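Local coordinates for mandelate racemase/muconate lactonizing enzyme family protein (Sulfitobacter sp. NAS-14.1, PDB 3T4W) that probably acts as a lyase of the enolase superfamily, although its substrate is not established, at residues A[28-33]-A[44-49]; A[154-159]-A[171-176]; A[245-250]-A[274-279]. All coordinates share one frame; numbering follows the deposited sequence.

Contact 1: A[28-33]-A[44-49]; sequences LEVIVT and YWILVK
The indole of Trp45 meets Thr33 at a slant, its CE3 lying 3.8 Å from CG2 of Thr33, while His364 packs against the same ring system with the two planes at about 50°. Tyr44 likewise has Tyr401 against its ring, and its CB lies alongside CG1 of Val32, 3.9 Å away. OG1 of Thr33 lies anti to the backbone N (chi1 -158°), toward the carbonyls of Ala396 and His399, and this puts CG2 on the indole side. The backbones pair as an antiparallel hairpin with three hydrogen-bonded pairs, Glu29-Lys49, Ile31-Leu47 and Thr33-Trp45; the bond from Ile31 N to Leu47 O is 2.8 Å and almost straight at 175°. Val30, Val32, Ile46 and Val48 share one face, which helix 69-83 covers, with Val30 CG2 at 4.3 Å from Val48 CG1. On the other, Glu29 and Lys49 extend side by side, Glu29 OE1 and Lys49 NZ 4.4 Å apart, too far for a salt bridge. Each instead pairs elsewhere, Glu29 with Arg397 and Lys49 with Glu393. The hairpin is thus apolar toward helix 69-83 and fastened on its other face, through these two salt bridges and the threonine hydroxyl, to the region around helix 393-398.

Contact 2: A[154-159]-A[171-176]; sequences YPLPHH and AAESAL
Glu173 OE1 receives two imidazole N-H groups, from His159 NE2 at 2.6 Å and from His158 NE2 at 3.1 Å, and they arrive over opposite faces of the carboxylate, neither in its plane. The firmer packing is on the His159 side. There the buried ring is fixed at both nitrogens, since His159 ND1 accepts from Leu156 N at 2.8 Å, and Phe164 lies against it. Leu156 joins in, laying CD1 on CB of Glu173 (3.8 Å). Beside it Ser174 OG donates to Tyr154 O at 2.6 Å from above the carbonyl plane. The loop closes as a type I turn from Leu156 to His159 and links strand 146-152 to helix 168-180, probably the first beta-alpha loop of the enolase-type barrel; Tyr154, stacked on Trp40, carries it toward the N-terminal domain. An alanine at His159 removes the ring that joins Leu156 N to Glu173 OE1, which would probably leave the turn less firmly held and the carboxylate dependent on the exposed His158. By contrast with the buried ring, His158 stands on the solvent side, touching the helix through NE2, at a bond angle of 147°.

Contact 3: A[245-250]-A[274-279]; sequences NAIAPY and VPIPVA
CB of Ala248 points at segment 274-279 and meets CG of Pro275, 3.9 Å away, with CD of the same ring scarcely farther. CB of Ala248 is also 4.2 Å from CD1 of Ile276. More distantly, CG1 of Ile247 is 4.4 Å from CD1 of Ile276; this branch stands between backbone N and carbonyl carbon (chi1 65°), which brings it round to Ile276. Ile276 continues inward onto Pro252 and Tyr255, so it joins this seam to the barrel wall.

Among polar groups, Asn245 crosses Pro275 at about a right angle, OD1 of Asn245 lying 3.6 Å from CD of Pro275 and 3.9 Å from CA of Val274. No hydrogen bond joins the two segments; the backbone bond from Tyr250 N to Ile247 O, 3.1 Å long, instead ties the first one to itself.

Contacts between subunits extend the pattern. Pro275 packs on Asn245 of a second subunit, while Asn245 packs on Pro275 of a third, so the pair that meets within the chain also recurs across two interfaces of the eight-chain assembly.

In the fold, the chain after helix 237-247 runs on to strand 254-256, and Val274 leaves helix 264-273 for strand 278-280, which lies parallel to 254-256. Two successive alpha-beta turns thus pack together at the N-terminal ends of adjacent barrel strands, as expected for consecutive beta-alpha units of an enolase-type barrel, on the face opposite the one where this superfamily usually has its active site.

Overall arrangement
The three contacts follow one another along the chain without touching. Contact 1 lies in the antiparallel sheet of the N-terminal part, contacts 2 and 3 in the barrel. Centres of contacts 1 and 2 are 32 Å apart, yet their nearest atoms approach to about 9 Å, and the loop between 28-33 and 44-49 reaches across to the loop of contact 2. Contacts 2 and 3 have centres 24 Å apart; they belong to opposite ends of the barrel strands, 154-159 following a strand and 274-277 preceding one. Contacts 1 and 3, 39 Å between centres, lie on opposite sides of the chain's centre. By family analogy the active site would probably be nearer 154-159 than contact 3.

Contact 1: A[28-33]-A[44-49]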
# COMPACT_ATOMS: atom_id res chain seq x y z
N LEU A 28 -15.64 -48.55 -7.71
CA LEU A 28 -14.55 -47.95 -6.95
C LEU A 28 -13.95 -48.97 -6.01
O LEU A 28 -14.66 -49.59 -5.22
CB LEU A 28 -15.04 -46.75 -6.15
CG LEU A 28 -14.26 -46.51 -4.85
CD1 LEU A 28 -12.98 -45.74 -5.12
CD2 LEU A 28 -15.12 -45.80 -3.82
N GLU A 29 -12.64 -49.15 -6.10
CA GLU A 29 -11.89 -49.93 -5.12
C GLU A 29 -10.82 -49.06 -4.46
O GLU A 29 -10.11 -48.31 -5.14
CB GLU A 29 -11.25 -51.16 -5.76
CG GLU A 29 -12.13 -52.40 -5.73
CD GLU A 29 -11.56 -53.53 -6.56
OE1 GLU A 29 -10.34 -53.77 -6.48
OE2 GLU A 29 -12.33 -54.18 -7.30
N VAL A 30 -10.73 -49.16 -3.14
CA VAL A 30 -9.70 -48.46 -2.40
C VAL A 30 -8.67 -49.47 -1.93
O VAL A 30 -9.02 -50.53 -1.42
CB VAL A 30 -10.27 -47.72 -1.17
CG1 VAL A 30 -9.16 -47.27 -0.24
CG2 VAL A 30 -11.11 -46.53 -1.61
N ILE A 31 -7.39 -49.15 -2.10
CA ILE A 31 -6.35 -50.07 -1.66
C ILE A 31 -5.27 -49.31 -0.92
O ILE A 31 -4.62 -48.43 -1.48
CB ILE A 31 -5.70 -50.80 -2.84
CG1 ILE A 31 -6.74 -51.63 -3.61
CG2 ILE A 31 -4.56 -51.68 -2.35
CD1 ILE A 31 -6.21 -52.18 -4.92
N VAL A 32 -5.08 -49.66 0.35
CA VAL A 32 -4.01 -49.08 1.15
C VAL A 32 -2.81 -50.03 1.20
O VAL A 32 -2.90 -51.13 1.73
CB VAL A 32 -4.50 -48.76 2.57
CG1 VAL A 32 -3.35 -48.27 3.42
CG2 VAL A 32 -5.62 -47.74 2.51
N THR A 33 -1.69 -49.59 0.64
CA THR A 33 -0.50 -50.41 0.60
C THR A 33 0.61 -49.75 1.40
O THR A 33 0.67 -48.53 1.49
CB THR A 33 -0.05 -50.65 -0.85
OG1 THR A 33 0.77 -51.83 -0.92
CG2 THR A 33 0.74 -49.45 -1.37
N TYR A 44 2.20 -45.40 4.28
CA TYR A 44 1.22 -46.01 3.40
C TYR A 44 0.85 -45.11 2.23
O TYR A 44 0.88 -43.89 2.35
CB TYR A 44 -0.03 -46.45 4.17
CG TYR A 44 -0.66 -45.35 4.98
CD1 TYR A 44 -1.54 -44.45 4.40
CD2 TYR A 44 -0.39 -45.21 6.34
CE1 TYR A 44 -2.13 -43.44 5.13
CE2 TYR A 44 -0.97 -44.20 7.09
CZ TYR A 44 -1.84 -43.32 6.47
OH TYR A 44 -2.43 -42.31 7.20
N TRP A 45 0.50 -45.72 1.10
CA TRP A 45 -0.05 -44.99 -0.03
C TRP A 45 -1.52 -45.36 -0.21
O TRP A 45 -1.87 -46.54 -0.17
CB TRP A 45 0.74 -45.30 -1.30
CG TRP A 45 2.21 -45.07 -1.14
CD1 TRP A 45 2.80 -44.09 -0.39
CD2 TRP A 45 3.27 -45.81 -1.75
NE1 TRP A 45 4.17 -44.19 -0.49
CE2 TRP A 45 4.48 -45.23 -1.32
CE3 TRP A 45 3.31 -46.91 -2.61
CZ2 TRP A 45 5.73 -45.72 -1.72
CZ3 TRP A 45 4.55 -47.40 -3.01
CH2 TRP A 45 5.74 -46.80 -2.57
N ILE A 46 -2.38 -44.36 -0.38
CA ILE A 46 -3.79 -44.63 -0.66
C ILE A 46 -4.08 -44.64 -2.16
O ILE A 46 -4.16 -43.58 -2.80
CB ILE A 46 -4.71 -43.64 0.07
CG1 ILE A 46 -4.43 -43.67 1.57
CG2 ILE A 46 -6.16 -44.00 -0.19
CD1 ILE A 46 -4.91 -42.44 2.32
N LEU A 47 -4.24 -45.84 -2.72
CA LEU A 47 -4.59 -45.99 -4.13
C LEU A 47 -6.10 -46.15 -4.28
O LEU A 47 -6.77 -46.78 -3.45
CB LEU A 47 -3.88 -47.20 -4.75
CG LEU A 47 -2.39 -47.36 -4.46
CD1 LEU A 47 -1.91 -48.70 -4.97
CD2 LEU A 47 -1.55 -46.23 -5.06
N VAL A 48 -6.64 -45.55 -5.33
CA VAL A 48 -8.01 -45.78 -5.75
C VAL A 48 -7.96 -46.38 -7.14
O VAL A 48 -7.17 -45.95 -7.99
CB VAL A 48 -8.86 -44.49 -5.77
CG1 VAL A 48 -9.06 -43.95 -4.36
CG2 VAL A 48 -8.24 -43.43 -6.69
N LYS A 49 -8.79 -47.38 -7.38
CA LYS A 49 -8.87 -47.99 -8.70
C LYS A 49 -10.28 -47.80 -9.20
O LYS A 49 -11.23 -48.31 -8.61
CB LYS A 49 -8.53 -49.47 -8.63
CG LYS A 49 -9.09 -50.28 -9.77
CD LYS A 49 -8.83 -51.76 -9.56
CE LYS A 49 -9.21 -52.56 -10.79
NZ LYS A 49 -8.90 -54.01 -10.63

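Contact 2: A[154-159]-A[171-176]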
# COMPACT_ATOMS: atom_id res chain seq x y z
N TYR A 154 19.35 -39.79 0.81
CA TYR A 154 19.09 -40.96 1.62
C TYR A 154 20.40 -41.66 1.95
O TYR A 154 21.35 -41.57 1.19
CB TYR A 154 18.14 -41.93 0.89
CG TYR A 154 16.75 -41.39 0.64
CD1 TYR A 154 15.87 -41.16 1.70
CD2 TYR A 154 16.31 -41.12 -0.65
CE1 TYR A 154 14.60 -40.66 1.47
CE2 TYR A 154 15.04 -40.63 -0.89
CZ TYR A 154 14.19 -40.40 0.18
OH TYR A 154 12.93 -39.91 -0.05
N PRO A 155 20.44 -42.37 3.09
CA PRO A 155 21.64 -43.10 3.52
C PRO A 155 22.10 -44.08 2.45
O PRO A 155 21.27 -44.70 1.79
CB PRO A 155 21.16 -43.88 4.75
CG PRO A 155 19.96 -43.16 5.23
CD PRO A 155 19.31 -42.57 4.01
N LEU A 156 23.41 -44.22 2.29
CA LEU A 156 23.98 -45.26 1.45
C LEU A 156 23.97 -46.59 2.22
O LEU A 156 23.82 -46.60 3.44
CB LEU A 156 25.40 -44.88 1.04
CG LEU A 156 25.53 -43.58 0.24
CD1 LEU A 156 26.99 -43.23 -0.02
CD2 LEU A 156 24.76 -43.66 -1.07
N PRO A 157 24.11 -47.71 1.51
CA PRO A 157 24.09 -49.02 2.17
C PRO A 157 25.04 -49.09 3.36
O PRO A 157 24.69 -49.65 4.39
CB PRO A 157 24.55 -49.98 1.06
CG PRO A 157 24.09 -49.32 -0.19
CD PRO A 157 24.24 -47.84 0.04
N HIS A 158 26.23 -48.53 3.21
CA HIS A 158 27.22 -48.57 4.28
C HIS A 158 27.04 -47.43 5.28
O HIS A 158 27.97 -47.07 5.99
CB HIS A 158 28.64 -48.53 3.71
CG HIS A 158 29.00 -47.20 3.12
ND1 HIS A 158 28.75 -46.89 1.80
CD2 HIS A 158 29.59 -46.11 3.66
CE1 HIS A 158 29.17 -45.66 1.56
NE2 HIS A 158 29.69 -45.16 2.67
N HIS A 159 25.83 -46.87 5.34
CA HIS A 159 25.57 -45.78 6.28
C HIS A 159 24.79 -46.22 7.52
O HIS A 159 23.79 -46.93 7.42
CB HIS A 159 24.82 -44.63 5.59
CG HIS A 159 25.72 -43.67 4.87
ND1 HIS A 159 25.27 -42.85 3.86
CD2 HIS A 159 27.04 -43.41 5.01
CE1 HIS A 159 26.27 -42.11 3.42
NE2 HIS A 159 27.35 -42.44 4.10
N ALA A 171 25.89 -37.17 4.50
CA ALA A 171 24.99 -36.52 3.56
C ALA A 171 25.73 -36.12 2.30
O ALA A 171 25.15 -36.01 1.22
CB ALA A 171 24.35 -35.31 4.20
N ALA A 172 27.03 -35.88 2.44
CA ALA A 172 27.84 -35.46 1.31
C ALA A 172 28.18 -36.67 0.45
O ALA A 172 28.22 -36.58 -0.78
CB ALA A 172 29.09 -34.73 1.78
N GLU A 173 28.43 -37.81 1.09
CA GLU A 173 28.66 -39.04 0.34
C GLU A 173 27.43 -39.32 -0.54
O GLU A 173 27.58 -39.58 -1.74
CB GLU A 173 28.97 -40.22 1.26
CG GLU A 173 30.33 -40.13 1.95
CD GLU A 173 30.46 -41.08 3.14
OE1 GLU A 173 29.73 -42.10 3.18
OE2 GLU A 173 31.29 -40.81 4.03
N SER A 174 26.24 -39.26 0.05
CA SER A 174 25.00 -39.39 -0.72
C SER A 174 24.93 -38.36 -1.84
O SER A 174 24.60 -38.70 -2.98
CB SER A 174 23.77 -39.23 0.17
OG SER A 174 23.60 -40.34 1.02
N ALA A 175 25.24 -37.11 -1.52
CA ALA A 175 25.22 -36.07 -2.54
C ALA A 175 26.03 -36.51 -3.75
O ALA A 175 25.54 -36.48 -4.88
CB ALA A 175 25.73 -34.75 -1.98
N LEU A 176 27.27 -36.93 -3.51
CA LEU A 176 28.16 -37.45 -4.56
C LEU A 176 27.55 -38.62 -5.32
O LEU A 176 27.65 -38.68 -6.55
CB LEU A 176 29.50 -37.87 -3.96
CG LEU A 176 30.71 -36.99 -4.29
CD1 LEU A 176 30.29 -35.73 -5.04
CD2 LEU A 176 31.50 -36.67 -3.03

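Contact 3: A[245-250]-A[274-279]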
# COMPACT_ATOMS: atom_id res chain seq x y z
N ASN A 245 19.20 -16.70 6.43
CA ASN A 245 20.36 -15.85 6.25
C ASN A 245 21.67 -16.57 6.54
O ASN A 245 22.73 -16.17 6.06
CB ASN A 245 20.24 -14.59 7.11
CG ASN A 245 19.29 -13.58 6.53
OD1 ASN A 245 19.23 -13.39 5.31
ND2 ASN A 245 18.53 -12.93 7.40
N ALA A 246 21.59 -17.62 7.35
CA ALA A 246 22.78 -18.37 7.74
C ALA A 246 23.22 -19.34 6.64
O ALA A 246 24.42 -19.60 6.50
CB ALA A 246 22.56 -19.10 9.05
N ILE A 247 22.27 -19.86 5.87
CA ILE A 247 22.61 -20.79 4.78
C ILE A 247 22.69 -20.11 3.40
O ILE A 247 23.03 -20.76 2.40
CB ILE A 247 21.62 -21.96 4.71
CG1 ILE A 247 20.22 -21.43 4.36
CG2 ILE A 247 21.61 -22.74 6.03
CD1 ILE A 247 19.15 -22.48 4.45
N ALA A 248 22.40 -18.82 3.35
CA ALA A 248 22.41 -18.10 2.07
C ALA A 248 23.77 -18.13 1.37
O ALA A 248 23.83 -18.18 0.14
CB ALA A 248 21.95 -16.66 2.27
N PRO A 249 24.87 -18.09 2.13
CA PRO A 249 26.18 -18.12 1.48
C PRO A 249 26.39 -19.35 0.60
O PRO A 249 27.06 -19.27 -0.43
CB PRO A 249 27.16 -18.14 2.67
CG PRO A 249 26.41 -17.48 3.78
CD PRO A 249 24.97 -17.88 3.59
N TYR A 250 25.82 -20.48 0.99
CA TYR A 250 26.05 -21.72 0.26
C TYR A 250 25.14 -21.80 -0.96
O TYR A 250 25.12 -22.80 -1.67
CB TYR A 250 25.96 -22.93 1.20
CG TYR A 250 26.92 -22.73 2.34
CD1 TYR A 250 28.26 -23.09 2.21
CD2 TYR A 250 26.52 -22.11 3.51
CE1 TYR A 250 29.15 -22.87 3.23
CE2 TYR A 250 27.41 -21.88 4.54
CZ TYR A 250 28.72 -22.27 4.40
OH TYR A 250 29.61 -22.04 5.42
N VAL A 274 15.12 -12.73 3.18
CA VAL A 274 16.20 -13.66 2.88
C VAL A 274 16.48 -13.64 1.38
O VAL A 274 15.58 -13.36 0.59
CB VAL A 274 15.87 -15.12 3.33
CG1 VAL A 274 15.35 -15.16 4.78
CG2 VAL A 274 14.85 -15.76 2.38
N PRO A 275 17.72 -13.92 0.98
CA PRO A 275 18.07 -13.94 -0.45
C PRO A 275 17.59 -15.19 -1.18
O PRO A 275 17.55 -15.18 -2.41
CB PRO A 275 19.60 -13.91 -0.45
CG PRO A 275 20.00 -13.57 0.95
CD PRO A 275 18.91 -14.08 1.83
N ILE A 276 17.24 -16.25 -0.45
CA ILE A 276 16.86 -17.52 -1.09
C ILE A 276 15.43 -17.51 -1.61
O ILE A 276 14.51 -17.04 -0.94
CB ILE A 276 17.02 -18.74 -0.13
CG1 ILE A 276 18.31 -18.65 0.67
CG2 ILE A 276 16.94 -20.06 -0.89
CD1 ILE A 276 18.06 -18.31 2.12
N PRO A 277 15.23 -18.03 -2.83
CA PRO A 277 13.87 -18.23 -3.33
C PRO A 277 13.11 -19.15 -2.38
O PRO A 277 13.64 -20.18 -1.95
CB PRO A 277 14.09 -18.93 -4.67
CG PRO A 277 15.48 -18.54 -5.08
CD PRO A 277 16.25 -18.44 -3.81
N VAL A 278 11.87 -18.79 -2.07
CA VAL A 278 11.05 -19.62 -1.20
C VAL A 278 10.15 -20.60 -1.98
O VAL A 278 9.47 -20.21 -2.93
CB VAL A 278 10.20 -18.76 -0.26
CG1 VAL A 278 9.38 -19.63 0.67
CG2 VAL A 278 11.09 -17.82 0.53
N ALA A 279 10.15 -21.86 -1.56
CA ALA A 279 9.28 -22.88 -2.14
C ALA A 279 8.31 -23.37 -1.08
O ALA A 279 8.68 -23.56 0.08
CB ALA A 279 10.10 -24.05 -2.70